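PDB 6PWI: putative hyaluronoglucosaminidase from Clostridium perfringens, which probably hydrolyses terminal N-acetylhexosamine residues of glycans, as a secreted, cell-wall-anchored family 84 glycoside hydrolase of which this chain is the N-terminal and catalytic part. Local coordinates for residues 454-459 / 469-474; 564-569 / 576-581; 219-224 / 252-257. All coordinates share one frame; numbering follows the deposited sequence.

In the fold
Along the chain the order is interaction 3, interaction 1, interaction 2. Interaction 3 lies in the eight-stranded parallel barrel, where the loop after strand 210-213 meets the C-terminal end of strand 250-255, next to Asp299. Interaction 1 pairs helices 451-462 and 467-475, after the last barrel strand; its centre is about 36 Å from that of interaction 3. Interaction 2 pairs helices 540-572 and 575-591, about 33 Å from interaction 1 and 60 Å from interaction 3, centre to centre. Helix 540-572 links interactions 1 and 2: its early turns pack on Phe473 and its late turns form interaction 2. Only interaction 3 borders the predicted active site; the other two build the helical part beyond the barrel.

Interaction 1: 454-459 / 469-474; sequences SWKDSF and ELYTFA
The indole of Trp455 receives two rings on one face: CE1 of Tyr471 and CE2 of Phe459 lie over its rim, while the carbonyl oxygen of Ala474 sits at its edge, in plane. With Tyr471 the geometry is T-shaped, the phenol edge directed at the six-membered ring, centroids 5.1 Å apart and planes at 78°. Phe459 offers its face to the backbone of the other helix: Tyr471 CA stands 3.8 Å from the ring centroid, almost on the normal, a CH-pi contact. Ser458 OG lies over the opposite face, toward the rim, and Leu470 CD2 is at the edge. The three rings form an aromatic cluster between helices 451-462 and 467-475; the axes of 454-459 and 469-474 run at 140° and come within 9.6 Å. Large aromatic side chains are long enough to bridge this spacing. Tyr471 reaches across because its CG is anti to the backbone N (chi1 -175°), which puts one face of the ring against Lys456, whose CG stands above the rim, 3.6 Å from Tyr471 CE2; the extended lysine chain carries its amine away. The small methyl of Ala474 meets Phe459 at CZ. Trp455 NE1 is bonded to Met405 O, and Val434 touches Trp455 and Phe459.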
ATOM      1  N   SER A 454       6.315   9.749   7.306  1.00 22.73           N
ATOM      2  CA  SER A 454       5.868   8.400   7.011  1.00 22.48           C
ATOM      3  C   SER A 454       6.627   7.848   5.804  1.00 22.18           C
ATOM      4  O   SER A 454       7.129   6.729   5.830  1.00 21.10           O
ATOM      5  CB  SER A 454       4.384   8.402   6.782  1.00 22.49           C
ATOM      6  OG  SER A 454       3.937   7.107   6.439  1.00 24.10           O
ATOM      7  N   TRP A 455       6.716   8.663   4.751  1.00 22.69           N
ATOM      8  CA  TRP A 455       7.449   8.303   3.554  1.00 23.51           C
ATOM      9  C   TRP A 455       8.892   7.942   3.907  1.00 24.37           C
ATOM     10  O   TRP A 455       9.390   6.888   3.522  1.00 23.02           O
ATOM     11  CB  TRP A 455       7.359   9.451   2.551  1.00 23.24           C
ATOM     12  CG  TRP A 455       8.043   9.205   1.244  1.00 24.47           C
ATOM     13  CD1 TRP A 455       7.889   8.138   0.404  1.00 24.51           C
ATOM     14  CD2 TRP A 455       8.981  10.084   0.602  1.00 24.81           C
ATOM     15  NE1 TRP A 455       8.670   8.284  -0.709  1.00 24.02           N
ATOM     16  CE2 TRP A 455       9.353   9.469  -0.616  1.00 24.94           C
ATOM     17  CE3 TRP A 455       9.539  11.324   0.940  1.00 25.13           C
ATOM     18  CZ2 TRP A 455      10.258  10.062  -1.496  1.00 25.83           C
ATOM     19  CZ3 TRP A 455      10.435  11.909   0.072  1.00 26.12           C
ATOM     20  CH2 TRP A 455      10.786  11.284  -1.128  1.00 27.03           C
ATOM     21  N   LYS A 456       9.551   8.811   4.675  1.00 26.56           N
ATOM     22  CA  LYS A 456      10.949   8.613   5.024  1.00 28.52           C
ATOM     23  C   LYS A 456      11.108   7.362   5.895  1.00 27.93           C
ATOM     24  O   LYS A 456      12.050   6.588   5.718  1.00 26.88           O
ATOM     25  CB  LYS A 456      11.495   9.870   5.711  1.00 30.76           C
ATOM     26  CG  LYS A 456      13.003   9.891   5.911  1.00 33.09           C
ATOM     27  CD  LYS A 456      13.480  10.922   6.905  1.00 35.65           C
ATOM     28  CE  LYS A 456      14.978  10.849   7.123  1.00 39.00           C
ATOM     29  NZ  LYS A 456      15.405  11.659   8.289  1.00 42.38           N
ATOM     30  N   ASP A 457      10.175   7.161   6.834  1.00 26.87           N
ATOM     31  CA  ASP A 457      10.319   6.090   7.806  1.00 26.26           C
ATOM     32  C   ASP A 457      10.108   4.734   7.141  1.00 25.73           C
ATOM     33  O   ASP A 457      10.607   3.727   7.634  1.00 27.45           O
ATOM     34  CB  ASP A 457       9.421   6.290   9.028  1.00 26.80           C
ATOM     35  CG  ASP A 457       9.848   7.451   9.911  1.00 28.31           C
ATOM     36  OD1 ASP A 457      11.025   7.866   9.812  1.00 28.23           O
ATOM     37  OD2 ASP A 457       8.994   7.944  10.679  1.00 28.90           O
ATOM     38  N   SER A 458       9.389   4.726   6.015  1.00 24.14           N
ATOM     39  CA  SER A 458       8.996   3.492   5.360  1.00 24.01           C
ATOM     40  C   SER A 458      10.203   2.716   4.835  1.00 24.73           C
ATOM     41  O   SER A 458      10.202   1.485   4.875  1.00 26.71           O
ATOM     42  CB  SER A 458       7.988   3.754   4.275  1.00 23.99           C
ATOM     43  OG  SER A 458       8.576   4.434   3.178  1.00 23.13           O
ATOM     44  N   PHE A 459      11.235   3.421   4.358  1.00 23.21           N
ATOM     45  CA  PHE A 459      12.303   2.749   3.631  1.00 23.69           C
ATOM     46  C   PHE A 459      12.994   1.680   4.477  1.00 24.49           C
ATOM     47  O   PHE A 459      13.377   0.638   3.949  1.00 24.83           O
ATOM     48  CB  PHE A 459      13.204   3.746   2.888  1.00 22.11           C
ATOM     49  CG  PHE A 459      12.452   4.439   1.781  1.00 21.56           C
ATOM     50  CD1 PHE A 459      12.273   3.828   0.544  1.00 20.55           C
ATOM     51  CD2 PHE A 459      11.838   5.662   2.017  1.00 20.86           C
ATOM     52  CE1 PHE A 459      11.517   4.442  -0.442  1.00 20.19           C
ATOM     53  CE2 PHE A 459      11.089   6.277   1.027  1.00 20.40           C
ATOM     54  CZ  PHE A 459      10.930   5.664  -0.196  1.00 20.66           C
ATOM     55  N   GLU A 469      19.781   4.039   0.343  1.00 26.82           N
ATOM     56  CA  GLU A 469      19.881   3.947  -1.105  1.00 26.81           C
ATOM     57  C   GLU A 469      18.494   3.973  -1.752  1.00 26.61           C
ATOM     58  O   GLU A 469      18.274   4.703  -2.721  1.00 27.02           O
ATOM     59  CB  GLU A 469      20.661   2.697  -1.518  1.00 27.99           C
ATOM     60  CG  GLU A 469      22.149   2.770  -1.225  1.00 29.03           C
ATOM     61  CD  GLU A 469      22.561   2.492   0.213  1.00 31.54           C
ATOM     62  OE1 GLU A 469      21.686   2.084   1.018  1.00 32.54           O
ATOM     63  OE2 GLU A 469      23.759   2.688   0.536  1.00 31.10           O
ATOM     64  N   LEU A 470      17.554   3.175  -1.225  1.00 24.90           N
ATOM     65  CA  LEU A 470      16.249   3.078  -1.863  1.00 23.07           C
ATOM     66  C   LEU A 470      15.474   4.378  -1.668  1.00 22.81           C
ATOM     67  O   LEU A 470      14.736   4.792  -2.558  1.00 23.61           O
ATOM     68  CB  LEU A 470      15.474   1.873  -1.327  1.00 22.58           C
ATOM     69  CG  LEU A 470      14.089   1.684  -1.942  1.00 22.58           C
ATOM     70  CD1 LEU A 470      14.185   1.419  -3.443  1.00 21.93           C
ATOM     71  CD2 LEU A 470      13.324   0.577  -1.229  1.00 20.97           C
ATOM     72  N   TYR A 471      15.657   5.014  -0.505  1.00 21.84           N
ATOM     73  CA  TYR A 471      15.141   6.352  -0.262  1.00 21.54           C
ATOM     74  C   TYR A 471      15.711   7.341  -1.284  1.00 21.63           C
ATOM     75  O   TYR A 471      14.966   8.145  -1.835  1.00 21.98           O
ATOM     76  CB  TYR A 471      15.399   6.771   1.188  1.00 21.89           C
ATOM     77  CG  TYR A 471      14.804   8.096   1.601  1.00 22.11           C
ATOM     78  CD1 TYR A 471      13.585   8.526   1.100  1.00 21.52           C
ATOM     79  CD2 TYR A 471      15.445   8.909   2.525  1.00 22.07           C
ATOM     80  CE1 TYR A 471      13.024   9.731   1.490  1.00 22.17           C
ATOM     81  CE2 TYR A 471      14.906  10.125   2.920  1.00 22.26           C
ATOM     82  CZ  TYR A 471      13.689  10.535   2.402  1.00 23.19           C
ATOM     83  OH  TYR A 471      13.136  11.723   2.789  1.00 23.61           O
ATOM     84  N   THR A 472      17.028   7.280  -1.540  1.00 21.22           N
ATOM     85  CA  THR A 472      17.653   8.093  -2.576  1.00 20.89           C
ATOM     86  C   THR A 472      16.943   7.900  -3.917  1.00 21.74           C
ATOM     87  O   THR A 472      16.620   8.886  -4.579  1.00 22.33           O
ATOM     88  CB  THR A 472      19.155   7.811  -2.706  1.00 20.84           C
ATOM     89  OG1 THR A 472      19.818   8.257  -1.523  1.00 21.12           O
ATOM     90  CG2 THR A 472      19.773   8.482  -3.911  1.00 20.12           C
ATOM     91  N   PHE A 473      16.686   6.643  -4.316  1.00 20.94           N
ATOM     92  CA  PHE A 473      15.997   6.408  -5.581  1.00 21.03           C
ATOM     93  C   PHE A 473      14.588   7.003  -5.563  1.00 21.40           C
ATOM     94  O   PHE A 473      14.134   7.549  -6.571  1.00 21.66           O
ATOM     95  CB  PHE A 473      15.911   4.923  -5.949  1.00 20.96           C
ATOM     96  CG  PHE A 473      17.215   4.165  -5.953  1.00 20.60           C
ATOM     97  CD1 PHE A 473      18.417   4.803  -6.218  1.00 20.66           C
ATOM     98  CD2 PHE A 473      17.231   2.798  -5.715  1.00 20.31           C
ATOM     99  CE1 PHE A 473      19.611   4.097  -6.213  1.00 21.04           C
ATOM    100  CE2 PHE A 473      18.421   2.088  -5.718  1.00 20.55           C
ATOM    101  CZ  PHE A 473      19.610   2.740  -5.968  1.00 21.28           C
ATOM    102  N   ALA A 474      13.896   6.884  -4.421  1.00 20.82           N
ATOM    103  CA  ALA A 474      12.496   7.272  -4.346  1.00 21.17           C
ATOM    104  C   ALA A 474      12.366   8.787  -4.458  1.00 21.89           C
ATOM    105  O   ALA A 474      11.363   9.286  -4.970  1.00 22.99           O
ATOM    106  CB  ALA A 474      11.854   6.743  -3.088  1.00 20.49           C
TER

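Interaction 2: 564-569 / 576-581; sequences INSAVA and EEAMKY
A helical hairpin in the C-terminal helical region brings these residues together: helix 540-572 ends, the chain turns within a few residues, and helix 575-591 returns. The axes of 564-569 and 576-581 run at 166°, approaching to 7.7 Å, a close spacing made possible by the small residues Ser566, Ala569 and Ala578. Across it the methyl of Ala569 meets that of Ala578, CB to CB 3.5 Å, and Ser566 and Ala578 form the closest backbone pair, their CA atoms 4.1 Å apart.

Tyr581 is the aromatic side chain of the seam. It lies against the first helix so that Asn565 CB stands over the centre of the ring, 3.4 Å from its centroid and almost on the ring normal, a CH-pi contact. The amide beyond CB leans over the same face toward the phenol end, ND2 lying 3.7 Å from Tyr581 CE1, with its plane turned 49° from the ring. At the ring edge Ala569 CB approaches more distantly, and Tyr581 CB rests on Ser566 CB.

Ser566 supplies the hydrogen bond across the pair. Its OG, turned anti to the backbone N and thus beside its own carbonyl carbon, is directed across to Ala578 O and donates to it at 2.7 Å, with a C=O...O angle of 131° and somewhat out of the carbonyl plane. Elsewhere helix 540-572 packs Ile564 on Phe502 and Leu520, and Ala567 on Leu506, while Ile624 touches Ser566 and Ala567.

Serine suits its place because it is small enough for the narrow gap yet gives its buried hydroxyl a partner; the bond ties a side chain of one helix to the backbone of the other, so polar as well as apolar contact probably sets how the two helices lie.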
ATOM      1  N   ILE A 564      28.722  19.577 -14.790  1.00 26.48           N
ATOM      2  CA  ILE A 564      29.232  20.428 -13.730  1.00 26.38           C
ATOM      3  C   ILE A 564      30.753  20.519 -13.832  1.00 27.14           C
ATOM      4  O   ILE A 564      31.321  21.594 -13.654  1.00 29.17           O
ATOM      5  CB  ILE A 564      28.778  19.951 -12.339  1.00 26.25           C
ATOM      6  CG1 ILE A 564      27.256  20.021 -12.194  1.00 26.69           C
ATOM      7  CG2 ILE A 564      29.482  20.755 -11.252  1.00 25.43           C
ATOM      8  CD1 ILE A 564      26.700  19.149 -11.087  1.00 27.14           C
ATOM      9  N   ASN A 565      31.415  19.398 -14.128  1.00 26.83           N
ATOM     10  CA  ASN A 565      32.866  19.421 -14.212  1.00 26.21           C
ATOM     11  C   ASN A 565      33.299  20.318 -15.367  1.00 25.26           C
ATOM     12  O   ASN A 565      34.272  21.050 -15.242  1.00 24.87           O
ATOM     13  CB  ASN A 565      33.492  18.025 -14.251  1.00 26.56           C
ATOM     14  CG  ASN A 565      33.620  17.395 -12.878  1.00 27.24           C
ATOM     15  OD1 ASN A 565      33.665  18.088 -11.861  1.00 27.31           O
ATOM     16  ND2 ASN A 565      33.689  16.075 -12.835  1.00 28.77           N
ATOM     17  N   SER A 566      32.531  20.287 -16.461  1.00 24.55           N
ATOM     18  CA  SER A 566      32.812  21.073 -17.651  1.00 23.14           C
ATOM     19  C   SER A 566      32.697  22.563 -17.339  1.00 23.70           C
ATOM     20  O   SER A 566      33.563  23.344 -17.720  1.00 25.30           O
ATOM     21  CB  SER A 566      31.891  20.666 -18.763  1.00 22.25           C
ATOM     22  OG  SER A 566      32.060  21.498 -19.895  1.00 22.01           O
ATOM     23  N   ALA A 567      31.622  22.947 -16.642  1.00 24.08           N
ATOM     24  CA  ALA A 567      31.381  24.339 -16.292  1.00 24.64           C
ATOM     25  C   ALA A 567      32.520  24.864 -15.422  1.00 25.22           C
ATOM     26  O   ALA A 567      32.979  25.983 -15.626  1.00 26.04           O
ATOM     27  CB  ALA A 567      30.042  24.492 -15.611  1.00 23.37           C
ATOM     28  N   VAL A 568      32.971  24.039 -14.466  1.00 26.14           N
ATOM     29  CA  VAL A 568      34.057  24.384 -13.559  1.00 26.54           C
ATOM     30  C   VAL A 568      35.352  24.585 -14.349  1.00 27.53           C
ATOM     31  O   VAL A 568      35.996  25.621 -14.216  1.00 28.11           O
ATOM     32  CB  VAL A 568      34.224  23.349 -12.426  1.00 25.39           C
ATOM     33  CG1 VAL A 568      35.521  23.556 -11.660  1.00 23.45           C
ATOM     34  CG2 VAL A 568      33.038  23.367 -11.469  1.00 25.16           C
ATOM     35  N   ALA A 569      35.722  23.596 -15.174  1.00 27.71           N
ATOM     36  CA  ALA A 569      36.923  23.671 -15.995  1.00 28.18           C
ATOM     37  C   ALA A 569      36.900  24.940 -16.849  1.00 30.24           C
ATOM     38  O   ALA A 569      37.933  25.587 -17.041  1.00 30.18           O
ATOM     39  CB  ALA A 569      37.057  22.432 -16.847  1.00 25.54           C
ATOM     40  N   GLU A 576      40.426  22.723 -22.934  1.00 36.20           N
ATOM     41  CA  GLU A 576      40.530  21.395 -23.516  1.00 38.07           C
ATOM     42  C   GLU A 576      39.841  20.401 -22.581  1.00 38.84           C
ATOM     43  O   GLU A 576      39.136  19.500 -23.032  1.00 38.76           O
ATOM     44  CB  GLU A 576      41.970  21.033 -23.902  1.00 36.33           C
ATOM     45  N   GLU A 577      40.001  20.615 -21.272  1.00 39.88           N
ATOM     46  CA  GLU A 577      39.431  19.725 -20.276  1.00 39.86           C
ATOM     47  C   GLU A 577      37.907  19.877 -20.223  1.00 38.53           C
ATOM     48  O   GLU A 577      37.195  18.886 -20.057  1.00 38.33           O
ATOM     49  CB  GLU A 577      40.109  19.936 -18.922  1.00 44.20           C
ATOM     50  CG  GLU A 577      40.032  18.706 -18.038  1.00 55.21           C
ATOM     51  CD  GLU A 577      40.623  18.807 -16.641  1.00 63.51           C
ATOM     52  OE1 GLU A 577      40.537  19.897 -16.024  1.00 64.05           O
ATOM     53  OE2 GLU A 577      41.153  17.779 -16.164  1.00 70.58           O
ATOM     54  N   ALA A 578      37.401  21.108 -20.381  1.00 34.08           N
ATOM     55  CA  ALA A 578      35.974  21.364 -20.253  1.00 33.32           C
ATOM     56  C   ALA A 578      35.233  20.810 -21.468  1.00 34.49           C
ATOM     57  O   ALA A 578      34.037  20.515 -21.411  1.00 33.46           O
ATOM     58  CB  ALA A 578      35.720  22.841 -20.067  1.00 32.32           C
ATOM     59  N   MET A 579      35.971  20.684 -22.570  1.00 35.66           N
ATOM     60  CA  MET A 579      35.483  20.121 -23.816  1.00 36.13           C
ATOM     61  C   MET A 579      35.229  18.625 -23.625  1.00 35.23           C
ATOM     62  O   MET A 579      34.175  18.116 -24.003  1.00 33.27           O
ATOM     63  CB  MET A 579      36.561  20.328 -24.878  1.00 38.22           C
ATOM     64  CG  MET A 579      36.083  20.256 -26.295  1.00 42.62           C
ATOM     65  SD  MET A 579      37.443  20.752 -27.389  1.00 49.68           S
ATOM     66  CE  MET A 579      38.700  19.573 -26.889  1.00 49.01           C
ATOM     67  N   LYS A 580      36.200  17.939 -23.005  1.00 33.81           N
ATOM     68  CA  LYS A 580      36.151  16.502 -22.784  1.00 34.85           C
ATOM     69  C   LYS A 580      35.024  16.142 -21.812  1.00 32.82           C
ATOM     70  O   LYS A 580      34.354  15.128 -21.988  1.00 31.62           O
ATOM     71  CB  LYS A 580      37.499  15.987 -22.266  1.00 38.18           C
ATOM     72  CG  LYS A 580      38.642  15.949 -23.274  1.00 41.37           C
ATOM     73  CD  LYS A 580      39.900  15.303 -22.711  1.00 45.68           C
ATOM     74  CE  LYS A 580      41.191  16.009 -23.082  1.00 50.60           C
ATOM     75  NZ  LYS A 580      41.566  15.801 -24.503  1.00 52.08           N
ATOM     76  N   TYR A 581      34.832  16.978 -20.784  1.00 31.05           N
ATOM     77  CA  TYR A 581      33.769  16.787 -19.811  1.00 28.19           C
ATOM     78  C   TYR A 581      32.412  16.940 -20.491  1.00 27.46           C
ATOM     79  O   TYR A 581      31.498  16.159 -20.231  1.00 27.65           O
ATOM     80  CB  TYR A 581      33.904  17.776 -18.653  1.00 27.08           C
ATOM     81  CG  TYR A 581      34.857  17.360 -17.564  1.00 27.58           C
ATOM     82  CD1 TYR A 581      34.767  16.106 -16.979  1.00 27.67           C
ATOM     83  CD2 TYR A 581      35.842  18.225 -17.105  1.00 27.76           C
ATOM     84  CE1 TYR A 581      35.642  15.712 -15.978  1.00 28.41           C
ATOM     85  CE2 TYR A 581      36.726  17.849 -16.104  1.00 27.74           C
ATOM     86  CZ  TYR A 581      36.622  16.587 -15.537  1.00 28.53           C
ATOM     87  OH  TYR A 581      37.481  16.198 -14.551  1.00 28.56           O
TER

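Interaction 3: 219-224 / 252-257; sequences QYHSLK and IWTIHP
His221 meets the end of strand 250-255 through both its backbone and its side chain. This strand is the third of the eight parallel strands of the catalytic (beta/alpha)8 barrel, and 219-224 belongs to the loop that follows the second, so the contact joins that loop to the C-terminal, active-site end of strand three and the first residues beyond it. The carbonyl oxygen of His221 accepts the amide hydrogen of His256 at 2.9 Å, with an N-H...O angle of 158°. Ile255 CA lies against the same oxygen at 3.2 Å, a CA-H...O contact.

The side chain of His221 runs beside Thr254 and His256. Its CB touches both the backbone O of Thr254 and Trp253 CZ2, the latter at 3.6 Å, and the backbone O of Thr254 is at the edge of the imidazole in its plane. The two histidine rings are nearly perpendicular, planes at 89°, with NE2 of His221 3.6 Å from CD2 of His256. Ser222, small enough to sit next to a ring, brings OG against His256 CB.

Further out, several polar atoms are held by neighbours. Histidine suits position 221 because ND1 bonds to Asp218 O, which probably fixes the ring's rotation, while the NE2 side meets His256. Thr254 OG1 is bonded to Phe213 O on the neighbouring strand. Trp253 is wedged against helix 268-286, with its NE1 bonded to Tyr229 OH, and Lys281 of that helix holds Tyr220 O. His256, with CG anti to its carbonyl carbon (chi1 -69°), is hydrogen-bonded through ND1 to OD1 of Asp299, the predicted proton donor.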
ATOM      1  N   GLN A 219      -9.108 -15.063 -17.296  1.00 41.89           N
ATOM      2  CA  GLN A 219     -10.303 -15.356 -18.068  1.00 43.45           C
ATOM      3  C   GLN A 219     -11.436 -15.843 -17.159  1.00 41.22           C
ATOM      4  O   GLN A 219     -12.592 -15.815 -17.554  1.00 39.55           O
ATOM      5  CB  GLN A 219      -9.984 -16.365 -19.179  1.00 48.45           C
ATOM      6  CG  GLN A 219      -9.105 -15.816 -20.297  1.00 56.65           C
ATOM      7  CD  GLN A 219      -9.508 -14.458 -20.839  1.00 62.88           C
ATOM      8  OE1 GLN A 219     -10.668 -14.201 -21.175  1.00 65.42           O
ATOM      9  NE2 GLN A 219      -8.533 -13.569 -20.950  1.00 63.16           N
ATOM     10  N   TYR A 220     -11.123 -16.281 -15.937  1.00 40.73           N
ATOM     11  CA  TYR A 220     -12.112 -17.017 -15.164  1.00 39.74           C
ATOM     12  C   TYR A 220     -12.867 -16.121 -14.189  1.00 39.19           C
ATOM     13  O   TYR A 220     -13.828 -16.576 -13.578  1.00 39.10           O
ATOM     14  CB  TYR A 220     -11.497 -18.252 -14.504  1.00 39.95           C
ATOM     15  CG  TYR A 220     -11.035 -19.271 -15.512  1.00 41.49           C
ATOM     16  CD1 TYR A 220     -11.929 -20.161 -16.091  1.00 41.12           C
ATOM     17  CD2 TYR A 220      -9.712 -19.305 -15.932  1.00 41.01           C
ATOM     18  CE1 TYR A 220     -11.513 -21.078 -17.045  1.00 41.34           C
ATOM     19  CE2 TYR A 220      -9.281 -20.213 -16.885  1.00 40.59           C
ATOM     20  CZ  TYR A 220     -10.184 -21.103 -17.441  1.00 42.56           C
ATOM     21  OH  TYR A 220      -9.741 -22.001 -18.370  1.00 43.93           O
ATOM     22  N   HIS A 221     -12.436 -14.865 -14.049  1.00 40.44           N
ATOM     23  CA  HIS A 221     -13.138 -13.922 -13.192  1.00 41.93           C
ATOM     24  C   HIS A 221     -13.982 -12.999 -14.067  1.00 42.78           C
ATOM     25  O   HIS A 221     -14.661 -12.099 -13.578  1.00 40.89           O
ATOM     26  CB  HIS A 221     -12.148 -13.204 -12.260  1.00 42.90           C
ATOM     27  CG  HIS A 221     -11.582 -11.943 -12.820  1.00 46.08           C
ATOM     28  ND1 HIS A 221     -10.882 -11.912 -14.005  1.00 48.02           N
ATOM     29  CD2 HIS A 221     -11.615 -10.672 -12.367  1.00 49.23           C
ATOM     30  CE1 HIS A 221     -10.513 -10.677 -14.267  1.00 48.57           C
ATOM     31  NE2 HIS A 221     -10.950  -9.894 -13.277  1.00 50.86           N
ATOM     32  N   SER A 222     -13.956 -13.264 -15.374  1.00 45.38           N
ATOM     33  CA  SER A 222     -14.489 -12.351 -16.369  1.00 53.39           C
ATOM     34  C   SER A 222     -14.482 -13.051 -17.722  1.00 59.50           C
ATOM     35  O   SER A 222     -13.449 -13.586 -18.119  1.00 80.01           O
ATOM     36  CB  SER A 222     -13.638 -11.102 -16.409  1.00 52.82           C
ATOM     37  OG  SER A 222     -14.053 -10.232 -17.447  1.00 53.02           O
ATOM     38  N   LEU A 223     -15.613 -13.023 -18.437  1.00 55.95           N
ATOM     39  CA  LEU A 223     -15.744 -13.642 -19.756  1.00 53.10           C
ATOM     40  C   LEU A 223     -16.027 -15.138 -19.628  1.00 48.05           C
ATOM     41  O   LEU A 223     -17.047 -15.614 -20.116  1.00 46.86           O
ATOM     42  CB  LEU A 223     -14.524 -13.371 -20.652  1.00 53.14           C
ATOM     43  CG  LEU A 223     -14.749 -12.429 -21.839  1.00 57.05           C
ATOM     44  CD1 LEU A 223     -13.473 -12.260 -22.653  1.00 55.32           C
ATOM     45  CD2 LEU A 223     -15.876 -12.921 -22.739  1.00 54.03           C
ATOM     46  N   LYS A 224     -15.120 -15.871 -18.979  1.00 43.31           N
ATOM     47  CA  LYS A 224     -15.336 -17.278 -18.694  1.00 42.52           C
ATOM     48  C   LYS A 224     -15.713 -17.443 -17.224  1.00 39.97           C
ATOM     49  O   LYS A 224     -15.362 -18.442 -16.602  1.00 39.04           O
ATOM     50  CB  LYS A 224     -14.089 -18.111 -19.025  1.00 45.26           C
ATOM     51  CG  LYS A 224     -13.701 -18.204 -20.497  1.00 46.62           C
ATOM     52  CD  LYS A 224     -12.872 -19.442 -20.790  1.00 50.50           C
ATOM     53  CE  LYS A 224     -12.277 -19.481 -22.183  1.00 53.35           C
ATOM     54  NZ  LYS A 224     -11.028 -18.684 -22.272  1.00 56.52           N
ATOM     55  N   ILE A 252      -9.374 -11.113  -1.531  1.00 22.53           N
ATOM     56  CA  ILE A 252     -10.737 -10.837  -1.958  1.00 22.70           C
ATOM     57  C   ILE A 252     -10.865 -11.108  -3.458  1.00 23.87           C
ATOM     58  O   ILE A 252     -10.195 -10.472  -4.276  1.00 23.97           O
ATOM     59  CB  ILE A 252     -11.136  -9.396  -1.595  1.00 22.27           C
ATOM     60  CG1 ILE A 252     -11.077  -9.170  -0.080  1.00 21.79           C
ATOM     61  CG2 ILE A 252     -12.504  -9.062  -2.174  1.00 21.77           C
ATOM     62  CD1 ILE A 252     -10.773  -7.749   0.319  1.00 20.94           C
ATOM     63  N   TRP A 253     -11.734 -12.063  -3.809  1.00 23.74           N
ATOM     64  CA  TRP A 253     -11.882 -12.462  -5.199  1.00 23.23           C
ATOM     65  C   TRP A 253     -12.946 -11.582  -5.844  1.00 23.05           C
ATOM     66  O   TRP A 253     -13.851 -11.134  -5.150  1.00 24.36           O
ATOM     67  CB  TRP A 253     -12.220 -13.956  -5.296  1.00 23.21           C
ATOM     68  CG  TRP A 253     -12.117 -14.483  -6.697  1.00 23.55           C
ATOM     69  CD1 TRP A 253     -10.972 -14.776  -7.386  1.00 22.84           C
ATOM     70  CD2 TRP A 253     -13.207 -14.744  -7.599  1.00 22.59           C
ATOM     71  NE1 TRP A 253     -11.275 -15.203  -8.649  1.00 22.26           N
ATOM     72  CE2 TRP A 253     -12.636 -15.194  -8.812  1.00 22.38           C
ATOM     73  CE3 TRP A 253     -14.601 -14.646  -7.500  1.00 22.56           C
ATOM     74  CZ2 TRP A 253     -13.417 -15.551  -9.913  1.00 21.96           C
ATOM     75  CZ3 TRP A 253     -15.372 -15.001  -8.588  1.00 22.71           C
ATOM     76  CH2 TRP A 253     -14.783 -15.446  -9.777  1.00 22.22           C
ATOM     77  N   THR A 254     -12.830 -11.327  -7.155  1.00 22.74           N
ATOM     78  CA  THR A 254     -13.757 -10.432  -7.846  1.00 22.94           C
ATOM     79  C   THR A 254     -14.254 -11.052  -9.153  1.00 22.49           C
ATOM     80  O   THR A 254     -13.625 -11.963  -9.685  1.00 21.97           O
ATOM     81  CB  THR A 254     -13.127  -9.060  -8.139  1.00 22.52           C
ATOM     82  OG1 THR A 254     -11.949  -9.238  -8.928  1.00 22.26           O
ATOM     83  CG2 THR A 254     -12.812  -8.277  -6.883  1.00 22.15           C
ATOM     84  N   ILE A 255     -15.361 -10.507  -9.680  1.00 22.76           N
ATOM     85  CA  ILE A 255     -16.008 -11.022 -10.879  1.00 24.07           C
ATOM     86  C   ILE A 255     -16.586  -9.868 -11.703  1.00 25.79           C
ATOM     87  O   ILE A 255     -17.049  -8.878 -11.142  1.00 27.12           O
ATOM     88  CB  ILE A 255     -17.078 -12.070 -10.503  1.00 22.99           C
ATOM     89  CG1 ILE A 255     -17.683 -12.742 -11.735  1.00 22.77           C
ATOM     90  CG2 ILE A 255     -18.150 -11.481  -9.590  1.00 21.87           C
ATOM     91  CD1 ILE A 255     -18.399 -14.042 -11.421  1.00 24.35           C
ATOM     92  N   HIS A 256     -16.554 -10.008 -13.038  1.00 28.76           N
ATOM     93  CA  HIS A 256     -17.210  -9.099 -13.970  1.00 30.15           C
ATOM     94  C   HIS A 256     -18.380  -9.808 -14.647  1.00 30.41           C
ATOM     95  O   HIS A 256     -18.220 -10.330 -15.745  1.00 33.21           O
ATOM     96  CB  HIS A 256     -16.241  -8.679 -15.081  1.00 31.40           C
ATOM     97  CG  HIS A 256     -15.134  -7.802 -14.612  1.00 33.79           C
ATOM     98  ND1 HIS A 256     -15.125  -6.442 -14.847  1.00 34.02           N
ATOM     99  CD2 HIS A 256     -14.006  -8.081 -13.919  1.00 34.40           C
ATOM    100  CE1 HIS A 256     -14.034  -5.919 -14.322  1.00 34.41           C
ATOM    101  NE2 HIS A 256     -13.333  -6.906 -13.742  1.00 34.53           N
ATOM    102  N   PRO A 257     -19.582  -9.882 -14.035  1.00 29.84           N
ATOM    103  CA  PRO A 257     -20.701 -10.594 -14.652  1.00 30.51           C
ATOM    104  C   PRO A 257     -21.652  -9.825 -15.569  1.00 32.62           C
ATOM    105  O   PRO A 257     -22.696 -10.356 -15.938  1.00 36.15           O
ATOM    106  CB  PRO A 257     -21.474 -11.045 -13.410  1.00 29.44           C
ATOM    107  CG  PRO A 257     -21.302  -9.896 -12.447  1.00 29.53           C
ATOM    108  CD  PRO A 257     -19.900  -9.381 -12.690  1.00 29.56           C
TER